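Long-range contacts in LEOA (Escherichia coli, PDB 4AUR), which is a bacterial dynamin that probably binds and hydrolyses GTP through a P-loop domain carrying a long helical stalk: residues A[138-143]-A[259-264]; A[167-172]-A[218-223]. All blocks are in the same frame, centred on the assembly; numbering follows the deposited sequence.

Contact 1: residues A[138-143]-A[259-264]; sequences AHLIFY and EILKTN
His139 and Asn264 mark the nearest approach of the two backbones, their CA atoms 6.4 Å apart, where the chain enters strand 140-146 beside a turn of helix 250-273. Leu140 carries most of the apolar contact and divides its two methyls between neighbouring helix residues. CD2 faces Ile260, lying 3.9 Å from CG2 of Ile260 and nearly as close to its CD1, while CD1 of Leu140 reaches CG of Leu261 at 4.1 Å. The Leu140 side chain crosses that of Leu261 at about a right angle. In Ile260, CG2 is anti to the backbone N, and this branch also packs against the carbonyl O of His139 at 3.8 Å. The strand is a central parallel member of the P-loop NTPase sheet of a dynamin-type GTPase domain, and the helix covers it near its N-terminal end. Ile173 of the adjacent strand 172-177 touches both Leu140 and Ile260, and Leu54 of strand 54-60 meets Leu261, which spreads the same apolar layer over three strands. CB of His139 also comes to 4.2 Å from CD2 of Leu261, whereas its imidazole leads away from residues 259-264 and meets Phe7 of helix 3-30 edge-to-face. CB of Asn264 points toward residues 138-143, and CG, anti to the backbone N (chi1 178°), lies 4.0 Å from His139 O. On the helix itself, Thr263 OG1 donates to Glu259 O at 2.7 Å, nearly in line with that carbonyl.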
loop_
_atom_site.group_PDB
_atom_site.type_symbol
_atom_site.label_atom_id
_atom_site.label_comp_id
_atom_site.label_asym_id
_atom_site.label_seq_id
_atom_site.Cartn_x
_atom_site.Cartn_y
_atom_site.Cartn_z
ATOM N N ALA A 138 6.866 -33.253 21.896
ATOM C CA ALA A 138 6.551 -34.387 21.067
ATOM C C ALA A 138 5.607 -33.967 19.945
ATOM O O ALA A 138 4.828 -33.025 20.082
ATOM C CB ALA A 138 5.913 -35.471 21.891
ATOM N N HIS A 139 5.662 -34.689 18.836
ATOM C CA HIS A 139 4.947 -34.299 17.650
ATOM C C HIS A 139 3.600 -34.985 17.602
ATOM O O HIS A 139 2.691 -34.548 16.893
ATOM C CB HIS A 139 5.758 -34.664 16.439
ATOM C CG HIS A 139 7.188 -34.259 16.538
ATOM N ND1 HIS A 139 7.677 -33.122 15.940
ATOM C CD2 HIS A 139 8.245 -34.848 17.140
ATOM C CE1 HIS A 139 8.973 -33.020 16.182
ATOM N NE2 HIS A 139 9.342 -34.057 16.908
ATOM N N LEU A 140 3.470 -36.057 18.367
ATOM C CA LEU A 140 2.255 -36.847 18.381
ATOM C C LEU A 140 2.044 -37.404 19.777
ATOM O O LEU A 140 3.001 -37.790 20.436
ATOM C CB LEU A 140 2.398 -38.011 17.408
ATOM C CG LEU A 140 1.712 -37.946 16.067
ATOM C CD1 LEU A 140 1.958 -39.231 15.291
ATOM C CD2 LEU A 140 0.232 -37.770 16.305
ATOM N N ILE A 141 0.798 -37.468 20.213
ATOM C CA ILE A 141 0.474 -38.011 21.524
ATOM C C ILE A 141 -0.668 -38.986 21.365
ATOM O O ILE A 141 -1.707 -38.636 20.858
ATOM C CB ILE A 141 0.083 -36.885 22.500
ATOM C CG1 ILE A 141 1.221 -35.878 22.621
ATOM C CG2 ILE A 141 -0.282 -37.450 23.868
ATOM C CD1 ILE A 141 1.020 -34.863 23.713
ATOM N N PHE A 142 -0.464 -40.221 21.780
ATOM C CA PHE A 142 -1.525 -41.226 21.707
ATOM C C PHE A 142 -1.975 -41.491 23.099
ATOM O O PHE A 142 -1.213 -41.976 23.905
ATOM C CB PHE A 142 -1.039 -42.554 21.128
ATOM C CG PHE A 142 -0.582 -42.487 19.696
ATOM C CD1 PHE A 142 -1.035 -41.502 18.830
ATOM C CD2 PHE A 142 0.280 -43.469 19.201
ATOM C CE1 PHE A 142 -0.613 -41.485 17.505
ATOM C CE2 PHE A 142 0.696 -43.457 17.881
ATOM C CZ PHE A 142 0.258 -42.460 17.038
ATOM N N TYR A 143 -3.211 -41.159 23.385
ATOM C CA TYR A 143 -3.796 -41.523 24.658
ATOM C C TYR A 143 -4.678 -42.723 24.389
ATOM O O TYR A 143 -5.744 -42.588 23.800
ATOM C CB TYR A 143 -4.602 -40.361 25.234
ATOM C CG TYR A 143 -4.677 -40.426 26.713
ATOM C CD1 TYR A 143 -5.431 -41.405 27.339
ATOM C CD2 TYR A 143 -3.951 -39.559 27.493
ATOM C CE1 TYR A 143 -5.479 -41.504 28.701
ATOM C CE2 TYR A 143 -3.998 -39.647 28.861
ATOM C CZ TYR A 143 -4.769 -40.620 29.452
ATOM O OH TYR A 143 -4.816 -40.715 30.807
ATOM N N GLU A 259 -2.162 -36.461 9.481
ATOM C CA GLU A 259 -2.658 -35.091 9.361
ATOM C C GLU A 259 -2.183 -34.175 10.476
ATOM O O GLU A 259 -2.236 -32.960 10.339
ATOM C CB GLU A 259 -4.195 -35.072 9.360
ATOM C CG GLU A 259 -4.822 -35.545 8.066
ATOM C CD GLU A 259 -4.463 -34.651 6.890
ATOM O OE1 GLU A 259 -4.708 -33.420 6.996
ATOM O OE2 GLU A 259 -3.929 -35.175 5.879
ATOM N N ILE A 260 -1.785 -34.748 11.602
ATOM C CA ILE A 260 -1.422 -33.959 12.759
ATOM C C ILE A 260 -0.001 -33.578 12.537
ATOM O O ILE A 260 0.381 -32.436 12.705
ATOM C CB ILE A 260 -1.537 -34.765 14.064
ATOM C CG1 ILE A 260 -2.979 -34.757 14.560
ATOM C CG2 ILE A 260 -0.638 -34.196 15.151
ATOM C CD1 ILE A 260 -3.253 -35.820 15.596
ATOM N N LEU A 261 0.783 -34.575 12.172
ATOM C CA LEU A 261 2.146 -34.376 11.793
ATOM C C LEU A 261 2.252 -33.261 10.794
ATOM O O LEU A 261 3.123 -32.400 10.907
ATOM C CB LEU A 261 2.671 -35.633 11.158
ATOM C CG LEU A 261 2.917 -36.770 12.128
ATOM C CD1 LEU A 261 3.133 -38.043 11.328
ATOM C CD2 LEU A 261 4.102 -36.480 13.030
ATOM N N LYS A 262 1.341 -33.283 9.827
ATOM C CA LYS A 262 1.327 -32.350 8.702
ATOM C C LYS A 262 1.271 -30.945 9.228
ATOM O O LYS A 262 1.967 -30.074 8.729
ATOM C CB LYS A 262 0.116 -32.642 7.824
ATOM C CG LYS A 262 0.216 -32.127 6.419
ATOM C CD LYS A 262 -0.942 -32.619 5.554
ATOM C CE LYS A 262 -0.526 -33.702 4.564
ATOM N NZ LYS A 262 -1.091 -33.463 3.193
ATOM N N THR A 263 0.474 -30.753 10.279
ATOM C CA THR A 263 0.204 -29.451 10.845
ATOM C C THR A 263 1.078 -29.119 12.041
ATOM O O THR A 263 1.535 -27.997 12.188
ATOM C CB THR A 263 -1.240 -29.370 11.365
ATOM O OG1 THR A 263 -2.093 -30.258 10.630
ATOM C CG2 THR A 263 -1.747 -27.935 11.240
ATOM N N ASN A 264 1.287 -30.092 12.911
ATOM C CA ASN A 264 1.857 -29.834 14.219
ATOM C C ASN A 264 3.391 -29.919 14.260
ATOM O O ASN A 264 4.019 -29.376 15.174
ATOM C CB ASN A 264 1.212 -30.798 15.223
ATOM C CG ASN A 264 1.770 -30.668 16.630
ATOM O OD1 ASN A 264 2.240 -31.649 17.203
ATOM N ND2 ASN A 264 1.707 -29.470 17.201
#

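Contact 2: residues A[167-172]-A[218-223]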
loop_
_atom_site.group_PDB
_atom_site.type_symbol
_atom_site.label_atom_id
_atom_site.label_comp_id
_atom_site.label_asym_id
_atom_site.label_seq_id
_atom_site.Cartn_x
_atom_site.Cartn_y
_atom_site.Cartn_z
ATOM N N ASN A 167 -1.446 -28.153 26.908
ATOM C CA ASN A 167 -2.040 -27.457 25.780
ATOM C C ASN A 167 -1.817 -28.201 24.464
ATOM O O ASN A 167 -1.675 -27.584 23.425
ATOM C CB ASN A 167 -1.451 -26.026 25.744
ATOM C CG ASN A 167 -2.129 -25.121 24.742
ATOM O OD1 ASN A 167 -1.459 -24.317 24.085
ATOM N ND2 ASN A 167 -3.444 -25.257 24.591
ATOM N N LYS A 168 -1.824 -29.536 24.513
ATOM C CA LYS A 168 -1.476 -30.366 23.353
ATOM C C LYS A 168 -2.661 -31.095 22.765
ATOM O O LYS A 168 -2.526 -32.203 22.243
ATOM C CB LYS A 168 -0.431 -31.394 23.739
ATOM C CG LYS A 168 0.832 -30.809 24.330
ATOM C CD LYS A 168 1.721 -30.230 23.249
ATOM C CE LYS A 168 2.387 -31.361 22.494
ATOM N NZ LYS A 168 3.031 -30.883 21.253
ATOM N N LEU A 169 -3.824 -30.471 22.811
ATOM C CA LEU A 169 -5.020 -31.073 22.244
ATOM C C LEU A 169 -4.895 -31.200 20.715
ATOM O O LEU A 169 -5.244 -32.232 20.150
ATOM C CB LEU A 169 -6.246 -30.243 22.661
ATOM C CG LEU A 169 -7.680 -30.558 22.215
ATOM C CD1 LEU A 169 -8.647 -29.727 23.026
ATOM C CD2 LEU A 169 -7.898 -30.244 20.759
ATOM N N SER A 170 -4.387 -30.171 20.041
ATOM C CA SER A 170 -4.251 -30.228 18.580
ATOM C C SER A 170 -3.350 -31.375 18.130
ATOM O O SER A 170 -3.400 -31.741 16.968
ATOM C CB SER A 170 -3.714 -28.900 17.994
ATOM O OG SER A 170 -2.296 -28.788 18.097
ATOM N N SER A 171 -2.519 -31.914 19.030
ATOM C CA SER A 171 -1.559 -32.952 18.676
ATOM C C SER A 171 -1.756 -34.283 19.410
ATOM O O SER A 171 -0.880 -35.141 19.402
ATOM C CB SER A 171 -0.126 -32.425 18.860
ATOM O OG SER A 171 0.257 -32.250 20.194
ATOM N N THR A 172 -2.926 -34.456 20.018
ATOM C CA THR A 172 -3.262 -35.679 20.732
ATOM C C THR A 172 -4.395 -36.447 20.066
ATOM O O THR A 172 -5.452 -35.879 19.797
ATOM C CB THR A 172 -3.711 -35.336 22.129
ATOM O OG1 THR A 172 -2.606 -34.789 22.835
ATOM C CG2 THR A 172 -4.210 -36.561 22.850
ATOM N N GLU A 218 -14.920 -30.031 19.561
ATOM C CA GLU A 218 -14.916 -30.332 18.144
ATOM C C GLU A 218 -13.492 -30.585 17.620
ATOM O O GLU A 218 -13.293 -31.375 16.691
ATOM C CB GLU A 218 -15.545 -29.168 17.373
ATOM C CG GLU A 218 -17.002 -28.876 17.725
ATOM C CD GLU A 218 -17.554 -27.637 17.009
ATOM O OE1 GLU A 218 -17.877 -27.757 15.799
ATOM O OE2 GLU A 218 -17.664 -26.548 17.645
ATOM N N GLN A 219 -12.502 -29.923 18.219
ATOM C CA GLN A 219 -11.105 -30.118 17.836
ATOM C C GLN A 219 -10.541 -31.467 18.265
ATOM O O GLN A 219 -9.491 -31.874 17.784
ATOM C CB GLN A 219 -10.216 -28.999 18.401
ATOM C CG GLN A 219 -10.219 -27.737 17.551
ATOM C CD GLN A 219 -9.581 -26.542 18.257
ATOM O OE1 GLN A 219 -8.685 -26.696 19.106
ATOM N NE2 GLN A 219 -10.044 -25.333 17.908
ATOM N N LEU A 220 -11.207 -32.151 19.184
ATOM C CA LEU A 220 -10.689 -33.404 19.705
ATOM C C LEU A 220 -10.461 -34.412 18.603
ATOM O O LEU A 220 -11.249 -34.515 17.664
ATOM C CB LEU A 220 -11.651 -34.012 20.721
ATOM C CG LEU A 220 -11.649 -33.354 22.089
ATOM C CD1 LEU A 220 -12.855 -33.797 22.882
ATOM C CD2 LEU A 220 -10.374 -33.685 22.840
ATOM N N ASN A 221 -9.386 -35.171 18.740
ATOM C CA ASN A 221 -9.087 -36.227 17.811
ATOM C C ASN A 221 -9.359 -37.577 18.426
ATOM O O ASN A 221 -8.648 -37.990 19.325
ATOM C CB ASN A 221 -7.633 -36.127 17.416
ATOM C CG ASN A 221 -7.338 -34.861 16.641
ATOM O OD1 ASN A 221 -6.536 -34.015 17.063
ATOM N ND2 ASN A 221 -7.988 -34.726 15.488
ATOM N N ILE A 222 -10.395 -38.262 17.950
ATOM C CA ILE A 222 -10.709 -39.593 18.449
ATOM C C ILE A 222 -10.803 -40.607 17.324
ATOM O O ILE A 222 -11.353 -40.342 16.263
ATOM C CB ILE A 222 -12.022 -39.625 19.265
ATOM C CG1 ILE A 222 -11.985 -38.556 20.353
ATOM C CG2 ILE A 222 -12.200 -40.993 19.912
ATOM C CD1 ILE A 222 -13.273 -38.427 21.127
ATOM N N VAL A 223 -10.275 -41.785 17.593
ATOM C CA VAL A 223 -10.221 -42.828 16.624
ATOM C C VAL A 223 -10.510 -44.152 17.307
ATOM O O VAL A 223 -10.004 -44.424 18.388
ATOM C CB VAL A 223 -8.840 -42.835 15.962
ATOM C CG1 VAL A 223 -8.473 -44.211 15.476
ATOM C CG2 VAL A 223 -8.824 -41.845 14.802
#
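Gln219 lays its aliphatic base against Leu169: CB of Gln219 is 3.5 Å from CD2 of Leu169. The two side chains cross at about a right angle. CG of Leu169, in the loop that precedes strand 172-177, stands anti to its backbone N (chi1 178°), on the side of Gln219 and Leu220, and CD2 makes the touch. Leu220 follows with its CB turned from that loop, yet its CD2 returns to within 4.2 Å of CG of Leu169, so Leu169 is touched by two consecutive residues. At Asn221 the contact shifts to Thr172, whose carbonyl O lies 3.2 Å from CB of Asn221; the carboxamide carbon also sits beside this oxygen. Thr172 is itself tied back into its loop, since its OG1 donates to Lys168 O at 2.7 Å. This carbonyl also accepts Ser171 N, which arrives from the opposite face of its plane, and the two bonds pin the turn from which Leu169 projects. The chain goes on in strand 221-224, the outermost strand at this end of the sheet, with Asn221 and Val223 bonded through their backbones to Phe174 of strand 172-177. Leu163 of helix 156-165 packs on Leu169, Lys203 of helix 188-209 on Leu220, and Ile260 of helix 250-273 on Asn221.

Overall arrangement
Contacts 1 and 2 lie on one mixed sheet, at strands that run parallel, with their centres 9 Å apart, and along the chain contact 2 is nested within the loop that contact 1 closes. They join directly: Ile141 N lies 3.0 Å from Ser171 O, a probable hydrogen bond from strand 140-146 to the loop leading into strand 172-177, and Lys168 NZ is 3.0 Å from Ala138 O. Helix 250-273 bridges them as well, Ile260 and Asn264 both touching Ser171. Both contacts sit near the N-terminal ends of their parallel strands, whereas the probable Walker A P-loop follows the C-terminal end of strand 54-60, at the opposite end of the strands.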